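Local atomic coordinates of ribonuclease T2 (Homo sapiens, PDB entry 3T0O), a protein that cleaves single-stranded RNA, preferentially between purine and uridine residues, and so releases microbial RNA fragments that are sensed by TLR8 in innate immunity. Residues 62-73 / 108-119. Numbering follows the deposited sequence.
Sequences IKDLLPEMRAYW and KKYFGRSLELYR
Helix 66-72 runs beside helix 108-119 in the same general direction, their axes 10.8 Å apart and crossing at 51°, with Leu65 set against Gly112 and Glu68 against Leu115. Leu115 reaches between the helices, its CD1 touching the CB atoms of Leu65 and Glu68 and, in one of two Met69 conformers, lying 3.9 Å from Met69 SD. Leu65 sends CD1 to within 3.6 Å of Gly112 N, while the bent chain of Lys108 runs past it; one water joins Lys108 NZ to Asp64 N. Deeper in, Phe111 has Ile62 CD1 over one face and Trp73 CZ3 at its edge, 3.5 Å from Phe111 CD1. That Met69 conformer, bent at chi2 (-87°) and chi3, brings CE against both rings and makes a Met-aromatic contact with Phe111. At the C-terminal end Tyr118 CE2 sits over the Tyr72 ring, 3.4 Å from Tyr72 CG, with the ring planes tilted 38° apart; Tyr118 OH hydrogen-bonds to Trp38 O. Toward the solvent, one of two Arg119 conformers forms a weak, bent salt bridge, NH1 to Glu68 OE2. In this RNase T2 alpha/beta fold Trp73, just past helix 66-72, hydrogen-bonds through NE1 to O of His41, a predicted active-site residue, and its side chain lies about 4 Å from that of Glu90, catalytic by similarity.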
loop_
_atom_site.group_PDB
_atom_site.type_symbol
_atom_site.label_atom_id
_atom_site.label_comp_id
_atom_site.label_asym_id
_atom_site.label_seq_id
_atom_site.Cartn_x
_atom_site.Cartn_y
_atom_site.Cartn_z
ATOM N N ILE A 62 5.170 -13.517 -13.433
ATOM C CA ILE A 62 5.008 -13.516 -11.957
ATOM C C ILE A 62 4.089 -14.652 -11.502
ATOM O O ILE A 62 3.546 -14.621 -10.409
ATOM C CB ILE A 62 4.489 -12.178 -11.432
ATOM C CG1 ILE A 62 3.124 -11.813 -12.022
ATOM C CG2 ILE A 62 5.539 -11.060 -11.720
ATOM C CD1 ILE A 62 2.419 -10.659 -11.145
ATOM N N LYS A 63 3.875 -15.631 -12.384
ATOM C CA LYS A 63 3.008 -16.769 -12.081
ATOM C C LYS A 63 3.270 -17.375 -10.677
ATOM O O LYS A 63 2.328 -17.710 -9.934
ATOM C CB LYS A 63 3.139 -17.823 -13.212
ATOM N N ASP A 64 4.548 -17.470 -10.299
ATOM C CA ASP A 64 4.924 -18.090 -9.050
ATOM C C ASP A 64 4.499 -17.290 -7.876
ATOM O O ASP A 64 4.446 -17.802 -6.766
ATOM C CB ASP A 64 6.438 -18.363 -8.974
ATOM C CG ASP A 64 6.882 -19.410 -9.980
ATOM O OD1 ASP A 64 6.005 -19.957 -10.684
ATOM O OD2 ASP A 64 8.099 -19.703 -10.082
ATOM N N LEU A 65 4.240 -15.996 -8.094
ATOM C CA LEU A 65 3.937 -15.128 -6.990
ATOM C C LEU A 65 2.441 -14.962 -6.793
ATOM O O LEU A 65 2.034 -14.341 -5.830
ATOM C CB LEU A 65 4.515 -13.733 -7.283
ATOM C CG LEU A 65 6.029 -13.643 -7.489
ATOM C CD1 LEU A 65 6.335 -12.194 -7.818
ATOM C CD2 LEU A 65 6.800 -14.018 -6.208
ATOM N N LEU A 66 1.639 -15.580 -7.663
ATOM C CA LEU A 66 0.206 -15.253 -7.691
ATOM C C LEU A 66 -0.533 -15.574 -6.381
ATOM O O LEU A 66 -1.323 -14.795 -5.928
ATOM C CB LEU A 66 -0.500 -15.768 -8.948
ATOM C CG LEU A 66 0.064 -15.062 -10.198
ATOM C CD1 LEU A 66 -0.555 -15.702 -11.435
ATOM C CD2 LEU A 66 -0.052 -13.527 -10.151
ATOM N N PRO A 67 -0.219 -16.678 -5.699
ATOM C CA PRO A 67 -0.944 -16.839 -4.486
ATOM C C PRO A 67 -0.687 -15.737 -3.480
ATOM O O PRO A 67 -1.620 -15.304 -2.844
ATOM C CB PRO A 67 -0.460 -18.212 -3.973
ATOM C CG PRO A 67 -0.162 -18.946 -5.263
ATOM C CD PRO A 67 0.447 -17.915 -6.141
ATOM N N GLU A 68 0.552 -15.305 -3.321
ATOM C CA GLU A 68 0.860 -14.201 -2.444
ATOM C C GLU A 68 0.268 -12.898 -2.949
ATOM O O GLU A 68 -0.211 -12.064 -2.149
ATOM C CB GLU A 68 2.339 -14.011 -2.287
ATOM C CG GLU A 68 2.969 -15.005 -1.321
ATOM C CD GLU A 68 4.433 -14.651 -1.129
ATOM O OE1 GLU A 68 5.268 -15.382 -1.697
ATOM O OE2 GLU A 68 4.715 -13.615 -0.471
ATOM N N MET A 69 0.324 -12.676 -4.256
ATOM C CA MET A 69 -0.292 -11.446 -4.808
ATOM C C MET A 69 -1.796 -11.420 -4.557
ATOM O O MET A 69 -2.348 -10.348 -4.266
ATOM C CB MET A 69 -0.066 -11.257 -6.316
ATOM C CG MET A 69 1.325 -11.359 -6.744
ATOM S SD MET A 69 2.044 -9.732 -6.586
ATOM C CE MET A 69 1.096 -8.811 -7.762
ATOM N N ARG A 70 -2.504 -12.566 -4.704
ATOM C CA ARG A 70 -3.923 -12.537 -4.380
ATOM C C ARG A 70 -4.187 -12.234 -2.930
ATOM O O ARG A 70 -5.188 -11.558 -2.610
ATOM C CB ARG A 70 -4.613 -13.864 -4.782
ATOM C CG ARG A 70 -4.582 -14.036 -6.327
ATOM C CD ARG A 70 -5.301 -15.337 -6.779
ATOM N NE ARG A 70 -4.758 -16.514 -6.144
ATOM C CZ ARG A 70 -4.045 -17.446 -6.772
ATOM N NH1 ARG A 70 -3.754 -17.325 -8.066
ATOM N NH2 ARG A 70 -3.602 -18.482 -6.077
ATOM N N ALA A 71 -3.341 -12.786 -2.031
ATOM C CA ALA A 71 -3.592 -12.603 -0.589
ATOM C C ALA A 71 -3.201 -11.211 -0.105
ATOM O O ALA A 71 -3.916 -10.617 0.687
ATOM C CB ALA A 71 -2.790 -13.583 0.199
ATOM N N TYR A 72 -2.099 -10.707 -0.642
ATOM C CA TYR A 72 -1.528 -9.499 -0.042
ATOM C C TYR A 72 -1.638 -8.338 -0.973
ATOM O O TYR A 72 -1.406 -7.185 -0.527
ATOM C CB TYR A 72 0.003 -9.756 0.217
ATOM C CG TYR A 72 0.317 -10.872 1.171
ATOM C CD1 TYR A 72 -0.545 -11.196 2.170
ATOM C CD2 TYR A 72 1.474 -11.598 0.985
ATOM C CE1 TYR A 72 -0.242 -12.296 3.051
ATOM C CE2 TYR A 72 1.777 -12.685 1.811
ATOM C CZ TYR A 72 0.905 -12.999 2.828
ATOM O OH TYR A 72 1.239 -14.061 3.697
ATOM N N TRP A 73 -1.947 -8.561 -2.243
ATOM C CA TRP A 73 -2.004 -7.450 -3.195
ATOM C C TRP A 73 -3.339 -7.511 -3.947
ATOM O O TRP A 73 -3.416 -7.336 -5.156
ATOM C CB TRP A 73 -0.803 -7.550 -4.122
ATOM C CG TRP A 73 -0.357 -6.244 -4.710
ATOM C CD1 TRP A 73 -1.125 -5.166 -5.068
ATOM C CD2 TRP A 73 0.988 -5.953 -5.106
ATOM N NE1 TRP A 73 -0.302 -4.155 -5.612
ATOM C CE2 TRP A 73 0.993 -4.644 -5.650
ATOM C CE3 TRP A 73 2.202 -6.661 -4.966
ATOM C CZ2 TRP A 73 2.227 -4.018 -6.125
ATOM C CZ3 TRP A 73 3.391 -6.026 -5.427
ATOM C CH2 TRP A 73 3.369 -4.737 -5.955
ATOM N N LYS A 108 9.343 -9.987 -12.245
ATOM C CA LYS A 108 9.360 -10.904 -11.124
ATOM C C LYS A 108 10.091 -10.307 -9.918
ATOM O O LYS A 108 9.687 -10.514 -8.767
ATOM C CB LYS A 108 9.994 -12.251 -11.549
ATOM C CG LYS A 108 10.059 -13.227 -10.427
ATOM C CD LYS A 108 8.734 -13.809 -10.074
ATOM C CE LYS A 108 8.953 -15.164 -9.271
ATOM N NZ LYS A 108 9.686 -16.221 -10.021
ATOM N N LYS A 109 11.177 -9.604 -10.176
ATOM C CA LYS A 109 11.984 -9.061 -9.085
ATOM C C LYS A 109 11.253 -7.913 -8.416
ATOM O O LYS A 109 11.231 -7.836 -7.190
ATOM C CB LYS A 109 13.356 -8.609 -9.612
ATOM C CG LYS A 109 14.270 -9.793 -9.807
ATOM C CD LYS A 109 15.520 -9.412 -10.652
ATOM C CE LYS A 109 16.455 -8.533 -9.854
ATOM N NZ LYS A 109 17.745 -8.396 -10.731
ATOM N N TYR A 110 10.636 -7.032 -9.203
ATOM C CA TYR A 110 9.874 -5.951 -8.650
ATOM C C TYR A 110 8.697 -6.443 -7.795
ATOM O O TYR A 110 8.512 -6.019 -6.665
ATOM C CB TYR A 110 9.351 -5.110 -9.842
ATOM C CG TYR A 110 8.370 -4.061 -9.433
ATOM C CD1 TYR A 110 8.809 -2.911 -8.803
ATOM C CD2 TYR A 110 7.011 -4.225 -9.652
ATOM C CE1 TYR A 110 7.912 -1.908 -8.423
ATOM C CE2 TYR A 110 6.127 -3.225 -9.271
ATOM C CZ TYR A 110 6.627 -2.060 -8.700
ATOM O OH TYR A 110 5.745 -1.051 -8.309
ATOM N N PHE A 111 7.839 -7.274 -8.379
ATOM C CA PHE A 111 6.725 -7.723 -7.592
ATOM C C PHE A 111 7.190 -8.605 -6.433
ATOM O O PHE A 111 6.606 -8.493 -5.336
ATOM C CB PHE A 111 5.714 -8.464 -8.485
ATOM C CG PHE A 111 4.900 -7.548 -9.307
ATOM C CD1 PHE A 111 3.799 -6.907 -8.764
ATOM C CD2 PHE A 111 5.165 -7.375 -10.660
ATOM C CE1 PHE A 111 3.020 -6.057 -9.583
ATOM C CE2 PHE A 111 4.423 -6.530 -11.456
ATOM C CZ PHE A 111 3.348 -5.879 -10.940
ATOM N N GLY A 112 8.249 -9.400 -6.624
ATOM C CA GLY A 112 8.673 -10.274 -5.556
ATOM C C GLY A 112 9.256 -9.457 -4.425
ATOM O O GLY A 112 9.039 -9.792 -3.237
ATOM N N ARG A 113 9.999 -8.403 -4.771
ATOM C CA ARG A 113 10.597 -7.577 -3.718
ATOM C C ARG A 113 9.549 -6.817 -2.968
ATOM O O ARG A 113 9.634 -6.608 -1.758
ATOM C CB ARG A 113 11.698 -6.636 -4.290
ATOM C CG ARG A 113 12.335 -5.729 -3.279
ATOM C CD ARG A 113 13.080 -6.532 -2.174
ATOM N NE ARG A 113 13.890 -5.618 -1.378
ATOM C CZ ARG A 113 14.243 -5.838 -0.119
ATOM N NH1 ARG A 113 13.838 -6.944 0.490
ATOM N NH2 ARG A 113 14.958 -4.945 0.535
ATOM N N SER A 114 8.513 -6.371 -3.690
ATOM C CA SER A 114 7.402 -5.703 -3.082
ATOM C C SER A 114 6.732 -6.574 -2.065
ATOM O O SER A 114 6.463 -6.160 -0.939
ATOM C CB SER A 114 6.395 -5.305 -4.168
ATOM O OG SER A 114 7.018 -4.317 -4.989
ATOM N N LEU A 115 6.502 -7.825 -2.417
ATOM C CA LEU A 115 5.902 -8.741 -1.444
ATOM C C LEU A 115 6.824 -8.983 -0.276
ATOM O O LEU A 115 6.343 -9.107 0.861
ATOM C CB LEU A 115 5.623 -10.081 -2.123
ATOM C CG LEU A 115 4.525 -10.007 -3.169
ATOM C CD1 LEU A 115 4.564 -11.259 -4.051
ATOM C CD2 LEU A 115 3.163 -9.927 -2.533
ATOM N N GLU A 116 8.123 -9.092 -0.526
ATOM C CA GLU A 116 9.062 -9.310 0.588
ATOM C C GLU A 116 9.035 -8.171 1.524
ATOM O O GLU A 116 8.988 -8.371 2.734
ATOM C CB GLU A 116 10.453 -9.469 0.014
ATOM C CG GLU A 116 11.497 -9.854 0.971
ATOM C CD GLU A 116 12.774 -10.197 0.207
ATOM O OE1 GLU A 116 13.185 -9.414 -0.684
ATOM O OE2 GLU A 116 13.360 -11.270 0.471
ATOM N N LEU A 117 9.047 -6.960 0.992
ATOM C CA LEU A 117 9.035 -5.763 1.846
ATOM C C LEU A 117 7.763 -5.710 2.659
ATOM O O LEU A 117 7.775 -5.345 3.841
ATOM C CB LEU A 117 9.081 -4.515 0.925
ATOM C CG LEU A 117 10.484 -4.372 0.372
ATOM C CD1 LEU A 117 10.402 -3.281 -0.675
ATOM C CD2 LEU A 117 11.421 -3.885 1.520
ATOM N N TYR A 118 6.634 -6.091 2.039
ATOM C CA TYR A 118 5.382 -6.090 2.805
ATOM C C TYR A 118 5.501 -7.063 4.014
ATOM O O TYR A 118 5.067 -6.708 5.101
ATOM C CB TYR A 118 4.322 -6.668 1.852
ATOM C CG TYR A 118 2.953 -6.895 2.497
ATOM C CD1 TYR A 118 2.147 -5.822 2.807
ATOM C CD2 TYR A 118 2.528 -8.174 2.757
ATOM C CE1 TYR A 118 0.863 -6.076 3.370
ATOM C CE2 TYR A 118 1.267 -8.453 3.310
ATOM C CZ TYR A 118 0.456 -7.377 3.589
ATOM O OH TYR A 118 -0.783 -7.701 4.144
ATOM N N ARG A 119 6.089 -8.230 3.812
ATOM C CA ARG A 119 6.268 -9.229 4.877
ATOM C C ARG A 119 7.199 -8.737 5.973
ATOM O O ARG A 119 7.000 -9.035 7.163
ATOM C CB ARG A 119 6.833 -10.548 4.270
ATOM C CG ARG A 119 5.862 -11.199 3.262
ATOM C CD ARG A 119 6.267 -12.623 2.795
ATOM N NE ARG A 119 7.636 -12.719 2.292
ATOM C CZ ARG A 119 8.003 -12.803 1.014
ATOM N NH1 ARG A 119 7.127 -12.771 0.023
ATOM N NH2 ARG A 119 9.292 -12.913 0.727
HETATM O O HOH W 1 6.996 -16.603 -11.413
#